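Local coordinates for V-type ATP synthase alpha chain (Nanoarchaeum equitans Kin4-M, PDB 5BN3), which is the A subunit of an archaeal A/V-type rotary ATPase, a member of the ATP synthase alpha/beta family built round a P-loop nucleotide-binding domain, at residues I298-G312 and K352-T365. Residues are numbered along the deposited sequence; the frame is centred on the assembly and turned at random.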
loop_
_atom_site.group_PDB
_atom_site.type_symbol
_atom_site.label_atom_id
_atom_site.label_comp_id
_atom_site.label_asym_id
_atom_site.label_seq_id
_atom_site.Cartn_x
_atom_site.Cartn_y
_atom_site.Cartn_z
ATOM N N ILE A 298 22.884 -1.777 -23.570
ATOM C CA ILE A 298 22.343 -0.421 -23.668
ATOM C C ILE A 298 23.426 0.599 -24.036
ATOM O O ILE A 298 23.253 1.404 -24.954
ATOM C CB ILE A 298 21.673 -0.000 -22.343
ATOM C CG1 ILE A 298 20.361 -0.769 -22.131
ATOM C CG2 ILE A 298 21.414 1.492 -22.323
ATOM C CD1 ILE A 298 19.278 -0.434 -23.147
ATOM N N TYR A 299 24.540 0.568 -23.310
ATOM C CA TYR A 299 25.654 1.472 -23.586
ATOM C C TYR A 299 26.304 1.156 -24.929
ATOM O O TYR A 299 26.765 2.056 -25.633
ATOM C CB TYR A 299 26.691 1.401 -22.458
ATOM C CG TYR A 299 26.221 2.025 -21.162
ATOM C CD1 TYR A 299 25.420 1.315 -20.280
ATOM C CD2 TYR A 299 26.578 3.321 -20.821
ATOM C CE1 TYR A 299 24.985 1.877 -19.098
ATOM C CE2 TYR A 299 26.147 3.891 -19.637
ATOM C CZ TYR A 299 25.350 3.164 -18.780
ATOM O OH TYR A 299 24.917 3.722 -17.601
ATOM N N LEU A 300 26.335 -0.128 -25.274
ATOM C CA LEU A 300 26.918 -0.582 -26.532
ATOM C C LEU A 300 26.160 -0.018 -27.728
ATOM O O LEU A 300 26.762 0.522 -28.658
ATOM C CB LEU A 300 26.884 -2.109 -26.602
ATOM C CG LEU A 300 27.620 -2.731 -27.788
ATOM C CD1 LEU A 300 29.049 -3.011 -27.384
ATOM C CD2 LEU A 300 26.935 -3.997 -28.285
ATOM N N GLY A 301 24.838 -0.155 -27.701
ATOM C CA GLY A 301 24.000 0.312 -28.793
ATOM C C GLY A 301 24.017 1.818 -28.934
ATOM O O GLY A 301 23.963 2.347 -30.044
ATOM N N ALA A 302 24.086 2.510 -27.803
ATOM C CA ALA A 302 24.176 3.961 -27.810
ATOM C C ALA A 302 25.492 4.414 -28.434
ATOM O O ALA A 302 25.521 5.357 -29.225
ATOM C CB ALA A 302 24.047 4.501 -26.398
ATOM N N THR A 303 26.580 3.744 -28.062
ATOM C CA THR A 303 27.909 4.073 -28.577
ATOM C C THR A 303 28.002 3.879 -30.088
ATOM O O THR A 303 28.542 4.729 -30.800
ATOM C CB THR A 303 28.995 3.226 -27.885
ATOM O OG1 THR A 303 28.996 3.514 -26.482
ATOM C CG2 THR A 303 30.363 3.547 -28.459
ATOM N N ILE A 304 27.479 2.755 -30.572
ATOM C CA ILE A 304 27.438 2.481 -32.004
ATOM C C ILE A 304 26.566 3.522 -32.713
ATOM O O ILE A 304 26.888 3.965 -33.817
ATOM C CB ILE A 304 26.913 1.054 -32.278
ATOM C CG1 ILE A 304 27.894 0.015 -31.722
ATOM C CG2 ILE A 304 26.693 0.834 -33.762
ATOM C CD1 ILE A 304 27.403 -1.423 -31.834
ATOM N N GLY A 305 25.472 3.921 -32.067
ATOM C CA GLY A 305 24.606 4.960 -32.602
ATOM C C GLY A 305 25.320 6.286 -32.753
ATOM O O GLY A 305 25.170 6.969 -33.770
ATOM N N GLU A 306 26.096 6.650 -31.736
ATOM C CA GLU A 306 26.882 7.875 -31.769
ATOM C C GLU A 306 27.927 7.809 -32.874
ATOM O O GLU A 306 28.219 8.814 -33.518
ATOM C CB GLU A 306 27.580 8.096 -30.425
ATOM C CG GLU A 306 26.666 8.481 -29.276
ATOM C CD GLU A 306 27.425 8.615 -27.970
ATOM O OE1 GLU A 306 28.381 7.837 -27.758
ATOM O OE2 GLU A 306 27.073 9.498 -27.160
ATOM N N TYR A 307 28.491 6.622 -33.075
ATOM C CA TYR A 307 29.531 6.409 -34.081
ATOM C C TYR A 307 29.039 6.723 -35.488
ATOM O O TYR A 307 29.716 7.405 -36.256
ATOM C CB TYR A 307 30.055 4.970 -34.000
ATOM C CG TYR A 307 30.966 4.563 -35.138
ATOM C CD1 TYR A 307 32.218 5.142 -35.295
ATOM C CD2 TYR A 307 30.581 3.584 -36.043
ATOM C CE1 TYR A 307 33.055 4.764 -36.332
ATOM C CE2 TYR A 307 31.410 3.202 -37.081
ATOM C CZ TYR A 307 32.644 3.795 -37.219
ATOM O OH TYR A 307 33.470 3.415 -38.251
ATOM N N PHE A 308 27.855 6.228 -35.828
ATOM C CA PHE A 308 27.294 6.498 -37.147
ATOM C C PHE A 308 26.775 7.931 -37.239
ATOM O O PHE A 308 26.774 8.530 -38.315
ATOM C CB PHE A 308 26.207 5.480 -37.492
ATOM C CG PHE A 308 26.746 4.151 -37.941
ATOM C CD1 PHE A 308 27.194 3.978 -39.244
ATOM C CD2 PHE A 308 26.809 3.076 -37.067
ATOM C CE1 PHE A 308 27.694 2.756 -39.667
ATOM C CE2 PHE A 308 27.305 1.852 -37.482
ATOM C CZ PHE A 308 27.750 1.692 -38.785
ATOM N N ARG A 309 26.345 8.478 -36.105
ATOM C CA ARG A 309 25.984 9.890 -36.024
ATOM C C ARG A 309 27.188 10.765 -36.365
ATOM O O ARG A 309 27.062 11.772 -37.065
ATOM C CB ARG A 309 25.480 10.227 -34.619
ATOM C CG ARG A 309 25.175 11.704 -34.398
ATOM C CD ARG A 309 25.270 12.060 -32.928
ATOM N NE ARG A 309 26.638 11.919 -32.431
ATOM C CZ ARG A 309 26.989 12.030 -31.154
ATOM N NH1 ARG A 309 26.072 12.281 -30.228
ATOM N NH2 ARG A 309 28.258 11.881 -30.800
ATOM N N ASP A 310 28.358 10.368 -35.874
ATOM C CA ASP A 310 29.587 11.127 -36.096
ATOM C C ASP A 310 30.026 11.135 -37.562
ATOM O O ASP A 310 30.835 11.969 -37.969
ATOM C CB ASP A 310 30.709 10.579 -35.207
ATOM C CG ASP A 310 30.467 10.832 -33.732
ATOM O OD1 ASP A 310 29.669 11.734 -33.395
ATOM O OD2 ASP A 310 31.091 10.133 -32.905
ATOM N N GLN A 311 29.494 10.207 -38.352
ATOM C CA GLN A 311 29.786 10.164 -39.782
ATOM C C GLN A 311 28.881 11.122 -40.546
ATOM O O GLN A 311 28.991 11.252 -41.765
ATOM C CB GLN A 311 29.614 8.740 -40.328
ATOM C CG GLN A 311 30.545 7.707 -39.707
ATOM C CD GLN A 311 30.273 6.299 -40.203
ATOM O OE1 GLN A 311 29.806 6.100 -41.326
ATOM N NE2 GLN A 311 30.556 5.313 -39.359
ATOM N N GLY A 312 27.982 11.788 -39.828
ATOM C CA GLY A 312 27.062 12.722 -40.453
ATOM C C GLY A 312 25.810 12.024 -40.944
ATOM O O GLY A 312 25.198 12.436 -41.932
ATOM N N LYS A 352 21.178 7.092 -13.952
ATOM C CA LYS A 352 21.598 6.031 -14.862
ATOM C C LYS A 352 20.813 6.075 -16.165
ATOM O O LYS A 352 21.389 5.957 -17.244
ATOM C CB LYS A 352 21.439 4.658 -14.198
ATOM C CG LYS A 352 22.475 4.351 -13.121
ATOM C CD LYS A 352 23.864 4.169 -13.726
ATOM C CE LYS A 352 24.889 3.781 -12.665
ATOM N NZ LYS A 352 26.205 3.416 -13.270
ATOM N N LEU A 353 19.497 6.238 -16.059
ATOM C CA LEU A 353 18.642 6.378 -17.235
ATOM C C LEU A 353 19.069 7.579 -18.072
ATOM O O LEU A 353 19.055 7.529 -19.302
ATOM C CB LEU A 353 17.176 6.525 -16.814
ATOM C CG LEU A 353 16.487 5.272 -16.268
ATOM C CD1 LEU A 353 15.102 5.604 -15.744
ATOM C CD2 LEU A 353 16.394 4.206 -17.345
ATOM N N ALA A 354 19.457 8.656 -17.394
ATOM C CA ALA A 354 19.901 9.867 -18.069
ATOM C C ALA A 354 21.169 9.631 -18.886
ATOM O O ALA A 354 21.338 10.218 -19.950
ATOM C CB ALA A 354 20.119 10.977 -17.066
ATOM N N GLU A 355 22.059 8.775 -18.389
ATOM C CA GLU A 355 23.285 8.443 -19.118
ATOM C C GLU A 355 22.986 7.830 -20.486
ATOM O O GLU A 355 23.804 7.901 -21.399
ATOM C CB GLU A 355 24.168 7.498 -18.293
ATOM C CG GLU A 355 24.825 8.148 -17.081
ATOM C CD GLU A 355 25.655 7.169 -16.267
ATOM O OE1 GLU A 355 25.873 6.029 -16.734
ATOM O OE2 GLU A 355 26.089 7.539 -15.154
ATOM N N PHE A 356 21.808 7.228 -20.618
ATOM C CA PHE A 356 21.359 6.675 -21.890
ATOM C C PHE A 356 20.693 7.744 -22.758
ATOM O O PHE A 356 21.174 8.060 -23.846
ATOM C CB PHE A 356 20.400 5.507 -21.637
ATOM C CG PHE A 356 19.839 4.891 -22.885
ATOM C CD1 PHE A 356 20.678 4.462 -23.903
ATOM C CD2 PHE A 356 18.471 4.720 -23.032
ATOM C CE1 PHE A 356 20.161 3.883 -25.052
ATOM C CE2 PHE A 356 17.946 4.143 -24.176
ATOM C CZ PHE A 356 18.794 3.723 -25.188
ATOM N N TYR A 357 19.597 8.315 -22.266
ATOM C CA TYR A 357 18.787 9.238 -23.063
ATOM C C TYR A 357 19.474 10.557 -23.424
ATOM O O TYR A 357 19.161 11.156 -24.452
ATOM C CB TYR A 357 17.445 9.508 -22.370
ATOM C CG TYR A 357 16.515 8.317 -22.383
ATOM C CD1 TYR A 357 15.862 7.937 -23.545
ATOM C CD2 TYR A 357 16.286 7.577 -21.233
ATOM C CE1 TYR A 357 15.011 6.853 -23.563
ATOM C CE2 TYR A 357 15.435 6.491 -21.241
ATOM C CZ TYR A 357 14.802 6.136 -22.410
ATOM O OH TYR A 357 13.953 5.056 -22.427
ATOM N N GLU A 358 20.407 11.009 -22.592
ATOM C CA GLU A 358 21.114 12.259 -22.869
ATOM C C GLU A 358 22.090 12.127 -24.039
ATOM O O GLU A 358 22.670 13.116 -24.484
ATOM C CB GLU A 358 21.833 12.762 -21.624
ATOM N N ARG A 359 22.266 10.905 -24.534
ATOM C CA ARG A 359 23.116 10.666 -25.699
ATOM C C ARG A 359 22.380 10.971 -26.997
ATOM O O ARG A 359 23.001 11.119 -28.045
ATOM C CB ARG A 359 23.599 9.215 -25.725
ATOM C CG ARG A 359 24.556 8.830 -24.607
ATOM C CD ARG A 359 25.460 7.709 -25.083
ATOM N NE ARG A 359 26.201 7.069 -24.002
ATOM C CZ ARG A 359 27.261 6.289 -24.187
ATOM N NH1 ARG A 359 27.720 6.070 -25.411
ATOM N NH2 ARG A 359 27.872 5.746 -23.147
ATOM N N SER A 360 21.056 11.053 -26.929
ATOM C CA SER A 360 20.265 11.387 -28.106
ATOM C C SER A 360 20.503 12.843 -28.466
ATOM O O SER A 360 21.066 13.601 -27.673
ATOM C CB SER A 360 18.778 11.159 -27.846
ATOM O OG SER A 360 18.275 12.107 -26.922
ATOM N N GLY A 361 20.091 13.237 -29.664
ATOM C CA GLY A 361 20.220 14.623 -30.069
ATOM C C GLY A 361 20.752 14.790 -31.473
ATOM O O GLY A 361 21.395 13.891 -32.018
ATOM N N ARG A 362 20.467 15.947 -32.059
ATOM C CA ARG A 362 21.017 16.324 -33.351
ATOM C C ARG A 362 22.227 17.219 -33.096
ATOM O O ARG A 362 22.155 18.153 -32.295
ATOM C CB ARG A 362 19.955 17.069 -34.159
ATOM C CG ARG A 362 20.392 17.507 -35.542
ATOM C CD ARG A 362 19.198 17.980 -36.352
ATOM N NE ARG A 362 19.228 19.416 -36.610
ATOM C CZ ARG A 362 19.822 19.970 -37.661
ATOM N NH1 ARG A 362 20.446 19.209 -38.549
ATOM N NH2 ARG A 362 19.796 21.284 -37.820
ATOM N N VAL A 363 23.350 16.920 -33.745
ATOM C CA VAL A 363 24.592 17.623 -33.432
ATOM C C VAL A 363 25.375 18.066 -34.660
ATOM O O VAL A 363 25.167 17.566 -35.769
ATOM C CB VAL A 363 25.539 16.753 -32.563
ATOM C CG1 VAL A 363 24.853 16.299 -31.289
ATOM C CG2 VAL A 363 26.029 15.552 -33.353
ATOM N N ARG A 364 26.272 19.022 -34.445
ATOM C CA ARG A 364 27.334 19.306 -35.393
ATOM C C ARG A 364 28.491 18.382 -35.024
ATOM O O ARG A 364 29.024 18.461 -33.914
ATOM C CB ARG A 364 27.778 20.764 -35.279
ATOM C CG ARG A 364 28.766 21.199 -36.347
ATOM C CD ARG A 364 28.100 21.269 -37.711
ATOM N NE ARG A 364 27.024 22.258 -37.738
ATOM C CZ ARG A 364 26.188 22.431 -38.758
ATOM N NH1 ARG A 364 26.296 21.679 -39.843
ATOM N NH2 ARG A 364 25.241 23.357 -38.690
ATOM N N THR A 365 28.861 17.491 -35.939
ATOM C CA THR A 365 29.911 16.509 -35.677
ATOM C C THR A 365 31.294 17.151 -35.620
ATOM O O THR A 365 31.456 18.316 -35.974
ATOM C CB THR A 365 29.918 15.394 -36.739
ATOM O OG1 THR A 365 30.282 15.943 -38.011
ATOM C CG2 THR A 365 28.548 14.750 -36.842
HETATM O O HOH W 1 23.504 12.710 -30.314
#
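Arg359 reaches across to helix 298-309 and makes the charged contact: its NH1 lies 3.0 Å from Glu306 OE1, a salt bridge whose hydrogen bond is bent and weak, and donates to Thr303 OG1 at 3.1 Å, which sits 27° out of the guanidinium plane. The arginine chain runs extended from CG to NE (chi2 -152°), which carries the guanidinium past Ala302, whose CB packs on Arg359 CD, to Thr303. NH2 points on to Ile184 O, and Glu306 OE1 also accepts from Arg188 N. Thr303 OG1 in turn donates to Tyr299 O, so this hydroxyl links the arginine to the helix backbone. Tyr299 OH donates a hydrogen bond to Glu355 OE1 (2.6 Å), on the anti side of the carboxylate. Arg309 NE and NH2 both hold Asp310 OD1 side-on in a salt bridge, and Asp310 OD2 forms another with Arg188 NE. One water accepts from Arg309 NH1 and donates to Arg359 O and Gly361 O, tying the helix to the 357-360 turn and the first residue of the strand. Both segments belong to the P-loop nucleotide-binding domain, where the helices 298-309 and 352-357 run nearly parallel (26°) and strand 361-364 pairs antiparallel with strand 370-379. Apolar packing centres on Phe356: Ile298 CG2 lies over one ring face in a CH-pi contact, 3.9 Å from the centroid, while Ala302 CB meets the ring edge. Farther along, Arg309 CD rests on Val363 CG2 (3.6 Å).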